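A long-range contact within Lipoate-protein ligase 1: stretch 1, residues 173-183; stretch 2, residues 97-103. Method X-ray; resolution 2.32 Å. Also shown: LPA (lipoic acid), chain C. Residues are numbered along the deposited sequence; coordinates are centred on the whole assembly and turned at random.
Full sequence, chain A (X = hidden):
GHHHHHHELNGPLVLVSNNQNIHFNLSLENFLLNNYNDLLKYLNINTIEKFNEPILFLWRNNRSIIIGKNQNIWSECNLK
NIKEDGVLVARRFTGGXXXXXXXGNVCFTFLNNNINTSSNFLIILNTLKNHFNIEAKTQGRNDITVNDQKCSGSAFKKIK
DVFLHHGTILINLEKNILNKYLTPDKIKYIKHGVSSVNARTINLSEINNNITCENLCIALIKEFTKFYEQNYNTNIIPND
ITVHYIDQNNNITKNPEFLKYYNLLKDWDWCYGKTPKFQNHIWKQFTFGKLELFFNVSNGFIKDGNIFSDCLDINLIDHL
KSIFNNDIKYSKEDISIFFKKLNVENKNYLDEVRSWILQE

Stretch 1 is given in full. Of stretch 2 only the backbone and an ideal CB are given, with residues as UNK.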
# COMPACT_ATOMS: atom_id res chain seq x y z
N LEU A 173 8.51 16.69 -2.50
CA LEU A 173 9.40 15.59 -2.86
C LEU A 173 10.44 16.04 -3.88
O LEU A 173 10.15 16.84 -4.78
CB LEU A 173 8.58 14.42 -3.43
CG LEU A 173 9.38 13.22 -3.94
CD1 LEU A 173 10.15 12.58 -2.81
CD2 LEU A 173 8.48 12.21 -4.62
N GLU A 174 11.66 15.54 -3.72
CA GLU A 174 12.72 15.79 -4.69
C GLU A 174 12.42 14.98 -5.95
O GLU A 174 12.62 13.77 -5.99
CB GLU A 174 14.08 15.41 -4.09
CG GLU A 174 15.27 15.91 -4.89
CD GLU A 174 16.59 15.59 -4.20
OE1 GLU A 174 17.64 16.09 -4.67
OE2 GLU A 174 16.58 14.86 -3.19
N LYS A 175 11.92 15.66 -6.98
CA LYS A 175 11.42 14.96 -8.16
C LYS A 175 12.55 14.42 -9.03
O LYS A 175 12.45 13.31 -9.57
CB LYS A 175 10.53 15.89 -8.98
CG LYS A 175 10.04 15.28 -10.29
CD LYS A 175 9.24 16.27 -11.11
CE LYS A 175 8.83 15.67 -12.45
NZ LYS A 175 8.06 16.64 -13.28
N ASN A 176 13.63 15.19 -9.20
CA ASN A 176 14.68 14.80 -10.14
C ASN A 176 15.48 13.61 -9.63
O ASN A 176 15.95 12.80 -10.43
CB ASN A 176 15.60 15.98 -10.41
CG ASN A 176 14.97 17.02 -11.32
OD1 ASN A 176 14.05 16.72 -12.08
ND2 ASN A 176 15.46 18.25 -11.24
N ILE A 177 15.65 13.49 -8.31
CA ILE A 177 16.50 12.44 -7.76
C ILE A 177 15.95 11.05 -8.05
O ILE A 177 16.71 10.07 -8.04
CB ILE A 177 16.69 12.66 -6.24
CG1 ILE A 177 17.94 11.94 -5.74
CG2 ILE A 177 15.46 12.20 -5.45
CD1 ILE A 177 19.22 12.70 -6.00
N LEU A 178 14.65 10.94 -8.32
CA LEU A 178 14.01 9.63 -8.47
C LEU A 178 14.76 8.76 -9.47
O LEU A 178 15.05 7.59 -9.20
CB LEU A 178 12.56 9.81 -8.91
CG LEU A 178 11.68 10.68 -8.01
CD1 LEU A 178 10.28 10.81 -8.60
CD2 LEU A 178 11.61 10.09 -6.62
N ASN A 179 15.09 9.31 -10.64
CA ASN A 179 15.69 8.53 -11.71
C ASN A 179 17.04 7.93 -11.32
O ASN A 179 17.55 7.08 -12.07
CB ASN A 179 15.84 9.39 -12.96
CG ASN A 179 14.52 9.65 -13.66
OD1 ASN A 179 13.70 8.74 -13.81
ND2 ASN A 179 14.31 10.89 -14.08
N LYS A 180 17.62 8.33 -10.19
CA LYS A 180 18.86 7.70 -9.74
C LYS A 180 18.62 6.32 -9.15
O LYS A 180 19.50 5.46 -9.22
CB LYS A 180 19.56 8.58 -8.71
CG LYS A 180 20.16 9.87 -9.25
CD LYS A 180 20.94 10.59 -8.17
CE LYS A 180 21.45 11.94 -8.64
NZ LYS A 180 22.19 12.65 -7.56
N TYR A 181 17.45 6.10 -8.56
CA TYR A 181 17.17 4.90 -7.78
C TYR A 181 16.23 3.92 -8.47
O TYR A 181 16.41 2.71 -8.33
CB TYR A 181 16.58 5.29 -6.42
CG TYR A 181 17.39 6.34 -5.69
CD1 TYR A 181 16.77 7.32 -4.93
CD2 TYR A 181 18.77 6.36 -5.78
CE1 TYR A 181 17.51 8.28 -4.27
CE2 TYR A 181 19.52 7.32 -5.12
CZ TYR A 181 18.88 8.28 -4.37
OH TYR A 181 19.62 9.23 -3.71
N LEU A 182 15.24 4.41 -9.21
CA LEU A 182 14.27 3.55 -9.88
C LEU A 182 14.87 3.07 -11.21
O LEU A 182 14.49 3.51 -12.30
CB LEU A 182 12.96 4.29 -10.08
CG LEU A 182 12.42 5.01 -8.84
CD1 LEU A 182 11.13 5.75 -9.15
CD2 LEU A 182 12.22 4.03 -7.68
N THR A 183 15.82 2.15 -11.08
CA THR A 183 16.60 1.63 -12.20
C THR A 183 16.92 2.72 -13.22
O THR A 183 17.49 3.75 -12.88
CB THR A 183 15.87 0.46 -12.91
OG1 THR A 183 16.80 -0.26 -13.74
CG2 THR A 183 14.71 0.95 -13.78
N UNK A 97 3.90 -0.42 -7.61
CA UNK A 97 5.25 -0.29 -8.11
C UNK A 97 6.19 0.31 -7.08
O UNK A 97 5.80 0.75 -6.00
CB UNK A 97 5.26 0.56 -9.38
N UNK A 98 7.47 0.33 -7.44
CA UNK A 98 8.49 0.89 -6.56
C UNK A 98 8.37 2.40 -6.51
O UNK A 98 8.29 3.07 -7.55
CB UNK A 98 9.89 0.48 -7.02
N UNK A 99 8.36 2.95 -5.30
CA UNK A 99 8.24 4.39 -5.09
C UNK A 99 9.35 4.86 -4.17
O UNK A 99 9.97 4.08 -3.44
CB UNK A 99 6.87 4.75 -4.51
N UNK A 100 9.60 6.17 -4.21
CA UNK A 100 10.63 6.82 -3.41
C UNK A 100 9.97 7.73 -2.39
O UNK A 100 8.95 8.36 -2.68
CB UNK A 100 11.60 7.61 -4.29
N UNK A 101 10.56 7.81 -1.21
CA UNK A 101 10.04 8.62 -0.12
C UNK A 101 11.13 9.53 0.42
O UNK A 101 12.31 9.19 0.41
CB UNK A 101 9.48 7.73 0.99
N UNK A 102 10.71 10.70 0.89
CA UNK A 102 11.55 11.56 1.70
C UNK A 102 10.64 12.50 2.48
O UNK A 102 9.41 12.41 2.39
CB UNK A 102 12.55 12.34 0.84
N UNK A 103 11.24 13.40 3.25
CA UNK A 103 10.46 14.30 4.09
C UNK A 103 9.62 15.28 3.28
O UNK A 103 8.79 15.99 3.86
CB UNK A 103 11.39 15.07 5.03
C1 LPA C . 1.61 3.16 -7.00
O1 LPA C . 1.81 4.24 -7.60
C2 LPA C . 1.12 3.17 -5.55
O2 LPA C . 1.80 2.06 -7.59
C3 LPA C . 2.24 3.70 -4.65
C4 LPA C . 1.93 3.39 -3.19
C5 LPA C . 3.19 3.65 -2.36
C6 LPA C . 2.99 3.27 -1.02
S6 LPA C . 4.35 3.02 -0.35
C7 LPA C . 2.12 4.72 -0.01
C8 LPA C . 2.77 4.77 1.45
S8 LPA C . 4.10 3.52 1.49

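Position 97 lies beyond the reach of stretch 1, with nothing of that stretch within 5.5 Å of its ideal CB. Its phi/psi of -99/174 is open to most residues, so the contact does not choose among them. The lipoic acid is near, and the backbone N points at its carboxylate. The residue is Gly-97. Gly-97 N donates a hydrogen bond to LPA O2 at 3.2 Å, nearly straight at 175°.

At position 98 the CA-to-CB bond points toward stretch 1. The angles, -72/131, are extended. The ideal CB lies 4.3 Å from Leu-182 CD2, and stretch 1 offers a methyl group there but no charge. A small or medium apolar side chain would suit. The residue is Ala-98. Its CB is 4.3 Å from Leu-182 CD2, a loose apolar contact. Leu-182 CD2 also comes within 4.0 Å of the backbone atom Ala-98 O.

Position 99 begins the strand. Its CB points away from stretch 1 and toward the side where the lipoic acid lies. The alkyl chain of the ligand favours an apolar side chain, and the extended backbone suits a beta-branched one. Valine, isoleucine or leucine are all reasonable. The residue is Val-99, in the m rotamer, with Val-99 CG2 3.6 Å from LPA C5.

Position 100 turns back toward stretch 1. Its ideal CB is a tight 3.4 Å from Leu-178 CD2. Beyond it lie the side chains of Leu-173, Ile-177, Leu-178 and Tyr-181, which form a long apolar pocket. A large, flat side chain such as phenylalanine or tyrosine would reach along it; a long aliphatic one could fill part of it. The residue is Tyr-100, and stretch 1 covers 126 Å² of it, the largest share in stretch 2. Tyr-100 CD2 lies 3.3 Å from Leu-178 CD2 and 3.6 Å from Leu-173 CD1, the latter at the ring edge. Tyr-100 CE2 is 3.8 Å from Ile-177 CG2. Tyr-100 CE1 meets Tyr-181 CE1 at 3.3 Å. The two rings pair obliquely, with centroids 5.4 Å apart and planes at 38°.

Position 101 points away again, as is usual along a strand. The sulfur end of the lipoic acid is on that side, so an aromatic or medium-sized side chain would suit. The residue is His-101. His-101 ND1 donates to Tyr-100 O at 2.9 Å, which ties the imidazole back to the strand, and His-101 NE2 is 3.5 Å from LPA S8.

At position 102 the CB points toward stretch 1, 4.4 Å from Leu-173 CD1. The backbone N of Glu-174 is a possible donor, and a short side chain with an acceptor one bond beyond CG can reach it. Aspartate or asparagine would suit. The residue is Asp-102, chi1 p. Glu-174 N donates a weak hydrogen bond to Asp-102 OD2 at 3.4 Å. Asp-102 OD1 comes within 3.0 Å of Leu-173 CD1, a short contact with a methyl and no bond; OD1 is hydrogen-bonded to a residue just outside the stretches.

Position 103 points away from stretch 1, which sets no demand. The residue is Leu-103.

Stretch 2 (97-103) GAVYHDL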
# COMPACT_ATOMS: atom_id res chain seq x y z
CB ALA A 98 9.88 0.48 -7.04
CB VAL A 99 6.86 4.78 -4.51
CG1 VAL A 99 5.75 4.44 -5.49
CG2 VAL A 99 6.63 4.08 -3.17
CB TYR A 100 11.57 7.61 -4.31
CG TYR A 100 12.60 8.45 -3.59
CD1 TYR A 100 13.78 7.89 -3.11
CD2 TYR A 100 12.41 9.81 -3.41
CE1 TYR A 100 14.72 8.65 -2.46
CE2 TYR A 100 13.35 10.59 -2.76
CZ TYR A 100 14.50 10.00 -2.29
OH TYR A 100 15.45 10.77 -1.64
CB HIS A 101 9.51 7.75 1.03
CG HIS A 101 8.13 7.21 0.81
ND1 HIS A 101 7.42 7.41 -0.36
CD2 HIS A 101 7.33 6.46 1.60
CE1 HIS A 101 6.25 6.82 -0.27
NE2 HIS A 101 6.17 6.23 0.91
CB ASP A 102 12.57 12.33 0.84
CG ASP A 102 11.91 13.34 -0.08
OD1 ASP A 102 10.69 13.56 0.02
OD2 ASP A 102 12.63 13.93 -0.92
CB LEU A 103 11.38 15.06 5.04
CG LEU A 103 12.13 14.18 6.04
CD1 LEU A 103 13.14 14.99 6.83
CD2 LEU A 103 11.17 13.47 6.98
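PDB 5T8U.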